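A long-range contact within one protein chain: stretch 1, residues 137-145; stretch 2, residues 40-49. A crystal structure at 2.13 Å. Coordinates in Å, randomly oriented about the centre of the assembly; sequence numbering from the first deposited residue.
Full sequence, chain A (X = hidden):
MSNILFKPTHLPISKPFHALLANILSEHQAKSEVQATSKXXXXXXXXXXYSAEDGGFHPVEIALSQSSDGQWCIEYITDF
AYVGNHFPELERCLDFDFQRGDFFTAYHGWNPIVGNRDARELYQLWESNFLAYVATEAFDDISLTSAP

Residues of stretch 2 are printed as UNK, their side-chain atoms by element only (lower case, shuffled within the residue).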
ATOM      1  N   GLU A 137     -13.358   1.289   8.308  1.00 29.48           N
ATOM      2  CA  GLU A 137     -14.110   1.083   7.056  1.00 31.72           C
ATOM      3  C   GLU A 137     -14.216   2.337   6.177  1.00 31.60           C
ATOM      4  O   GLU A 137     -15.307   2.695   5.696  1.00 31.60           O
ATOM      5  CB  GLU A 137     -15.490   0.433   7.361  1.00 32.18           C
ATOM      6  CG  GLU A 137     -15.331  -1.056   7.744  1.00 33.98           C
ATOM      7  CD  GLU A 137     -16.474  -1.632   8.559  1.00 35.74           C
ATOM      8  OE1 GLU A 137     -17.665  -1.415   8.200  1.00 40.08           O
ATOM      9  OE2 GLU A 137     -16.174  -2.337   9.559  1.00 41.74           O
ATOM     10  N   ALA A 138     -13.078   3.009   5.970  1.00 30.80           N
ATOM     11  CA  ALA A 138     -13.040   4.185   5.119  1.00 30.96           C
ATOM     12  C   ALA A 138     -13.274   3.823   3.651  1.00 31.29           C
ATOM     13  O   ALA A 138     -13.711   4.650   2.864  1.00 31.11           O
ATOM     14  CB  ALA A 138     -11.716   4.894   5.273  1.00 30.88           C
ATOM     15  N   PHE A 139     -12.972   2.589   3.291  1.00 32.39           N
ATOM     16  CA  PHE A 139     -13.078   2.155   1.908  1.00 34.08           C
ATOM     17  C   PHE A 139     -14.319   1.281   1.689  1.00 35.57           C
ATOM     18  O   PHE A 139     -14.318   0.117   2.075  1.00 35.85           O
ATOM     19  CB  PHE A 139     -11.819   1.368   1.506  1.00 32.89           C
ATOM     20  CG  PHE A 139     -10.520   2.104   1.756  1.00 32.47           C
ATOM     21  CD1 PHE A 139     -10.138   3.169   0.948  1.00 30.17           C
ATOM     22  CD2 PHE A 139      -9.671   1.713   2.804  1.00 31.59           C
ATOM     23  CE1 PHE A 139      -8.924   3.865   1.184  1.00 30.76           C
ATOM     24  CE2 PHE A 139      -8.450   2.388   3.036  1.00 30.69           C
ATOM     25  CZ  PHE A 139      -8.084   3.458   2.230  1.00 29.98           C
ATOM     26  N   ASP A 140     -15.344   1.832   1.035  1.00 37.94           N
ATOM     27  CA  ASP A 140     -16.539   1.059   0.623  1.00 40.45           C
ATOM     28  C   ASP A 140     -16.335   0.056  -0.532  1.00 41.98           C
ATOM     29  O   ASP A 140     -17.296  -0.589  -0.958  1.00 43.03           O
ATOM     30  CB  ASP A 140     -17.722   1.992   0.309  1.00 40.61           C
ATOM     31  CG  ASP A 140     -17.314   3.248  -0.465  1.00 42.70           C
ATOM     32  OD1 ASP A 140     -16.164   3.691  -0.314  1.00 46.69           O
ATOM     33  OD2 ASP A 140     -18.151   3.819  -1.201  1.00 41.78           O
ATOM     34  N   ASP A 141     -15.099  -0.089  -1.024  1.00 42.91           N
ATOM     35  CA  ASP A 141     -14.803  -0.876  -2.229  1.00 43.73           C
ATOM     36  C   ASP A 141     -13.410  -1.486  -2.127  1.00 44.17           C
ATOM     37  O   ASP A 141     -12.419  -0.835  -2.458  1.00 44.50           O
ATOM     38  CB  ASP A 141     -14.914   0.053  -3.463  1.00 44.32           C
ATOM     39  CG  ASP A 141     -14.642  -0.650  -4.819  1.00 45.35           C
ATOM     40  OD1 ASP A 141     -14.198  -1.827  -4.873  1.00 45.93           O
ATOM     41  OD2 ASP A 141     -14.856   0.033  -5.855  1.00 46.79           O
ATOM     42  N   ILE A 142     -13.326  -2.726  -1.662  1.00 44.69           N
ATOM     43  CA  ILE A 142     -12.044  -3.444  -1.598  1.00 45.33           C
ATOM     44  C   ILE A 142     -12.083  -4.675  -2.501  1.00 46.36           C
ATOM     45  O   ILE A 142     -12.868  -5.601  -2.266  1.00 46.84           O
ATOM     46  CB  ILE A 142     -11.694  -3.893  -0.164  1.00 45.14           C
ATOM     47  CG1 ILE A 142     -11.649  -2.696   0.794  1.00 45.23           C
ATOM     48  CG2 ILE A 142     -10.381  -4.653  -0.153  1.00 45.33           C
ATOM     49  CD1 ILE A 142     -11.301  -3.064   2.224  1.00 45.21           C
ATOM     50  N   SER A 143     -11.238  -4.693  -3.525  1.00 47.21           N
ATOM     51  CA  SER A 143     -11.259  -5.759  -4.525  1.00 48.06           C
ATOM     52  C   SER A 143      -9.928  -6.510  -4.581  1.00 48.66           C
ATOM     53  O   SER A 143      -8.876  -5.948  -4.239  1.00 48.91           O
ATOM     54  CB  SER A 143     -11.593  -5.174  -5.901  1.00 48.20           C
ATOM     55  OG  SER A 143     -10.436  -4.614  -6.499  1.00 48.97           O
ATOM     56  N   LEU A 144      -9.980  -7.776  -4.996  1.00 48.87           N
ATOM     57  CA  LEU A 144      -8.778  -8.591  -5.219  1.00 49.70           C
ATOM     58  C   LEU A 144      -8.777  -9.144  -6.653  1.00 50.16           C
ATOM     59  O   LEU A 144      -9.818  -9.550  -7.157  1.00 50.85           O
ATOM     60  CB  LEU A 144      -8.687  -9.715  -4.174  1.00 49.54           C
ATOM     61  CG  LEU A 144      -7.337 -10.422  -4.029  1.00 49.80           C
ATOM     62  CD1 LEU A 144      -6.983 -10.719  -2.580  1.00 50.87           C
ATOM     63  CD2 LEU A 144      -7.308 -11.696  -4.852  1.00 51.79           C
ATOM     64  N   THR A 145      -7.624  -9.137  -7.315  1.00 50.47           N
ATOM     65  CA  THR A 145      -7.553  -9.513  -8.726  1.00 50.78           C
ATOM     66  C   THR A 145      -6.420 -10.502  -8.984  1.00 50.68           C
ATOM     67  O   THR A 145      -5.305 -10.316  -8.509  1.00 50.90           O
ATOM     68  CB  THR A 145      -7.399  -8.267  -9.649  1.00 51.02           C
ATOM     69  OG1 THR A 145      -8.508  -7.382  -9.459  1.00 51.70           O
ATOM     70  CG2 THR A 145      -7.358  -8.670 -11.112  1.00 51.36           C
ATOM     71  N   UNK A  40       0.647 -14.515  -7.834  1.00 52.34           N
ATOM     72  CA  UNK A  40       0.618 -13.087  -8.185  1.00 52.47           C
ATOM     73  C   UNK A  40      -0.774 -12.493  -8.011  1.00 51.38           C
ATOM     74  O   UNK A  40      -1.694 -12.877  -8.729  1.00 51.71           O
ATOM     75  c   UNK A  40       1.109 -12.872  -9.621  1.00 53.17           C
ATOM     76  o   UNK A  40       1.600 -11.901 -12.403  1.00 59.15           O
ATOM     77  o   UNK A  40      -0.119 -10.572 -11.978  1.00 59.85           O
ATOM     78  c   UNK A  40       1.105 -11.421 -10.098  1.00 55.65           C
ATOM     79  c   UNK A  40       0.844 -11.291 -11.603  1.00 59.26           C
ATOM     80  N   UNK A  41      -0.908 -11.542  -7.079  1.00 49.72           N
ATOM     81  CA  UNK A  41      -2.199 -10.941  -6.717  1.00 48.17           C
ATOM     82  C   UNK A  41      -2.146  -9.401  -6.508  1.00 46.84           C
ATOM     83  O   UNK A  41      -1.132  -8.851  -6.074  1.00 46.48           O
ATOM     84  c   UNK A  41      -2.801 -11.656  -5.454  1.00 48.52           C
ATOM     85  c   UNK A  41      -2.326 -11.033  -4.150  1.00 47.99           C
ATOM     86  c   UNK A  41      -4.295 -11.659  -5.499  1.00 48.79           C
ATOM     87  N   UNK A  42      -3.247  -8.729  -6.825  1.00 44.94           N
ATOM     88  CA  UNK A  42      -3.364  -7.287  -6.662  1.00 43.75           C
ATOM     89  C   UNK A  42      -4.607  -6.917  -5.841  1.00 42.78           C
ATOM     90  O   UNK A  42      -5.731  -7.257  -6.205  1.00 42.40           O
ATOM     91  c   UNK A  42      -3.727  -5.082  -7.886  1.00 43.64           C
ATOM     92  c   UNK A  42      -2.027  -6.676  -8.732  1.00 42.85           C
ATOM     93  c   UNK A  42      -3.375  -6.546  -8.046  1.00 43.44           C
ATOM     94  N   UNK A  43      -4.388  -6.195  -4.740  1.00 41.91           N
ATOM     95  CA  UNK A  43      -5.473  -5.684  -3.894  1.00 40.82           C
ATOM     96  C   UNK A  43      -5.693  -4.188  -4.175  1.00 39.71           C
ATOM     97  O   UNK A  43      -4.728  -3.424  -4.290  1.00 39.18           O
ATOM     98  s   UNK A  43      -4.484  -7.374  -0.159  1.00 42.21           S
ATOM     99  c   UNK A  43      -4.905  -7.296  -1.926  1.00 41.62           C
ATOM    100  c   UNK A  43      -4.162  -9.117   0.061  1.00 40.50           C
ATOM    101  c   UNK A  43      -5.132  -5.871  -2.406  1.00 40.84           C
ATOM    102  N   UNK A  44      -6.948  -3.773  -4.269  1.00 38.02           N
ATOM    103  CA  UNK A  44      -7.289  -2.359  -4.387  1.00 37.69           C
ATOM    104  C   UNK A  44      -8.227  -1.931  -3.262  1.00 36.94           C
ATOM    105  O   UNK A  44      -9.183  -2.645  -2.955  1.00 36.67           O
ATOM    106  c   UNK A  44      -6.945  -2.107  -6.879  1.00 39.75           C
ATOM    107  c   UNK A  44      -7.935  -2.040  -5.737  1.00 37.71           C
ATOM    108  o   UNK A  44      -6.683  -3.185  -7.414  1.00 40.93           O
ATOM    109  n   UNK A  44      -6.372  -0.960  -7.243  1.00 37.99           N
ATOM    110  N   UNK A  45      -7.940  -0.780  -2.653  1.00 35.18           N
ATOM    111  CA  UNK A  45      -8.785  -0.213  -1.601  1.00 33.57           C
ATOM    112  C   UNK A  45      -9.268   1.110  -2.162  1.00 33.83           C
ATOM    113  O   UNK A  45      -8.439   1.975  -2.512  1.00 33.03           O
ATOM    114  c   UNK A  45      -7.388  -1.267   0.284  1.00 30.65           C
ATOM    115  c   UNK A  45      -6.288  -3.624   1.329  1.00 28.73           C
ATOM    116  c   UNK A  45      -7.362  -2.986   1.976  1.00 24.90           C
ATOM    117  c   UNK A  45      -7.909  -1.839   1.450  1.00 28.88           C
ATOM    118  c   UNK A  45      -5.757  -3.066   0.176  1.00 26.93           C
ATOM    119  c   UNK A  45      -7.987  -0.009  -0.282  1.00 32.02           C
ATOM    120  c   UNK A  45      -6.301  -1.893  -0.334  1.00 28.55           C
ATOM    121  N   UNK A  46     -10.590   1.270  -2.280  1.00 34.44           N
ATOM    122  CA  UNK A  46     -11.171   2.511  -2.804  1.00 36.17           C
ATOM    123  C   UNK A  46     -12.313   3.085  -1.946  1.00 35.76           C
ATOM    124  O   UNK A  46     -13.165   2.353  -1.476  1.00 35.10           O
ATOM    125  c   UNK A  46     -10.466   2.136  -5.290  1.00 38.56           C
ATOM    126  c   UNK A  46     -10.961   2.032  -6.769  1.00 39.65           C
ATOM    127  n   UNK A  46     -11.228   0.636  -7.154  1.00 46.99           N
ATOM    128  c   UNK A  46     -11.628   2.342  -4.270  1.00 36.31           C
ATOM    129  n   UNK A  46     -10.794  -1.377  -8.207  1.00 49.17           N
ATOM    130  c   UNK A  46     -10.462  -0.111  -7.953  1.00 48.99           C
ATOM    131  n   UNK A  46      -9.368   0.395  -8.508  1.00 51.23           N
ATOM    132  N   UNK A  47     -12.270   4.401  -1.738  1.00 35.84           N
ATOM    133  CA  UNK A  47     -13.371   5.181  -1.212  1.00 36.52           C
ATOM    134  C   UNK A  47     -14.148   5.710  -2.438  1.00 37.44           C
ATOM    135  O   UNK A  47     -13.697   6.614  -3.145  1.00 36.98           O
ATOM    136  o   UNK A  47     -13.517   8.528   0.437  1.00 32.36           O
ATOM    137  o   UNK A  47     -15.045   7.261  -0.446  1.00 36.41           O
ATOM    138  c   UNK A  47     -13.870   7.439  -0.083  1.00 35.67           C
ATOM    139  c   UNK A  47     -12.845   6.322  -0.306  1.00 35.73           C
ATOM    140  N   UNK A  48     -15.330   5.146  -2.687  1.00 38.71           N
ATOM    141  CA  UNK A  48     -16.099   5.512  -3.888  1.00 39.44           C
ATOM    142  C   UNK A  48     -16.470   6.996  -3.923  1.00 39.28           C
ATOM    143  O   UNK A  48     -16.782   7.517  -4.988  1.00 40.31           O
ATOM    144  c   UNK A  48     -17.344   4.645  -4.022  1.00 39.98           C
ATOM    145  o   UNK A  48     -18.399   5.188  -3.231  1.00 42.75           O
ATOM    146  N   UNK A  49     -16.401   7.685  -2.779  1.00 38.79           N
ATOM    147  CA  UNK A  49     -16.716   9.121  -2.729  1.00 38.29           C
ATOM    148  C   UNK A  49     -15.542  10.076  -3.052  1.00 38.15           C
ATOM    149  O   UNK A  49     -15.764  11.275  -3.265  1.00 37.58           O
ATOM    150  o   UNK A  49     -16.388   9.408  -0.304  1.00 37.71           O
ATOM    151  c   UNK A  49     -17.341   9.493  -1.363  1.00 39.06           C
TER
HETATM  152  O   HOH W   1     -13.505  -2.149  -8.193  1.00 47.14           O

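Position 40 carries three carbons in a row, the third bearing two oxygens. Its CA-to-CB bond points sideways, and the end of the chain comes nearer to stretch 1, though without touching it. A carboxylate at the end of two carbons is Glu40.

Position 41 has one carbon carrying two more, and one of these outer carbons packs 3.1 Å from Leu144 CD2, a tight apolar contact. The beta-branched fork is Val41.

Position 42 repeats that three-carbon fork, but here the backbone does the work: N of position 42 donates to Thr145 O (3.1 Å), and Thr145 N returns a bond to O of position 42 (2.9 Å). The fork makes it Val42.

Position 43 is an unbranched run of two carbons, a sulfur and a terminal carbon. It extends on the same face as Leu144, its second carbon 4.1 Å from Leu144 CD1. Only methionine supplies such a chain: Met43.

At position 44 two carbons end in one oxygen and one nitrogen, an amide. The backbone pairs twice with Ser143, N of position 44 to Ser143 O at 2.9 Å and Ser143 N to O of position 44 at 3.0 Å, while the amide nitrogen is bonded elsewhere in the structure. This is Asn44.

Position 45 is a carbon followed by a six-carbon ring with no oxygen. Ile142 CG2 lies over its ring face, 4.3 Å from the centroid. CB of position 45 sits over the ring of Phe139, 3.8 Å from that centroid, and the edge of its own ring turns toward the same ring. Hence Phe45.

Position 46 shows three carbons, a nitrogen, then a carbon bearing two nitrogens. The nitrogen within the chain forms a long salt bridge with Asp141 OD2 (3.9 Å), and a terminal nitrogen reaches water 1 at 2.8 Å, which donates weakly to Asp141 OD1. N of position 46 to Asp141 O is 2.8 Å; the return bond, Asp141 N to O of position 46, is weak at 3.1 Å. The guanidinium is that of Arg46.

Position 47 has two carbons, the second with two oxygens. Its CB lies 3.7 Å from Ala138 O, and one oxygen is 3.7 Å from Asp140 OD1: Asp47.

Position 48 is a carbon and an oxygen. Both its donors meet one carboxylate: N to Asp140 OD1 at 2.9 Å, the side-chain oxygen to Asp140 OD2 at a very short 2.5 Å. It is Ser48.

Position 49 is built alike but touches nothing on stretch 1: Ser49. Its N and OG both donate to Asp47 OD1.

The rule is antiparallel pairing with alternating faces. Ile142 and Leu144 join Phe45 and Met43 on one; Asp141 and Ser143 join Arg46 and Asn44 on the other. Beyond the strands, Phe139 packs against Phe45 and Asp140 grips Ser48.

Stretch 2 40-49: EVVMNFRDSS
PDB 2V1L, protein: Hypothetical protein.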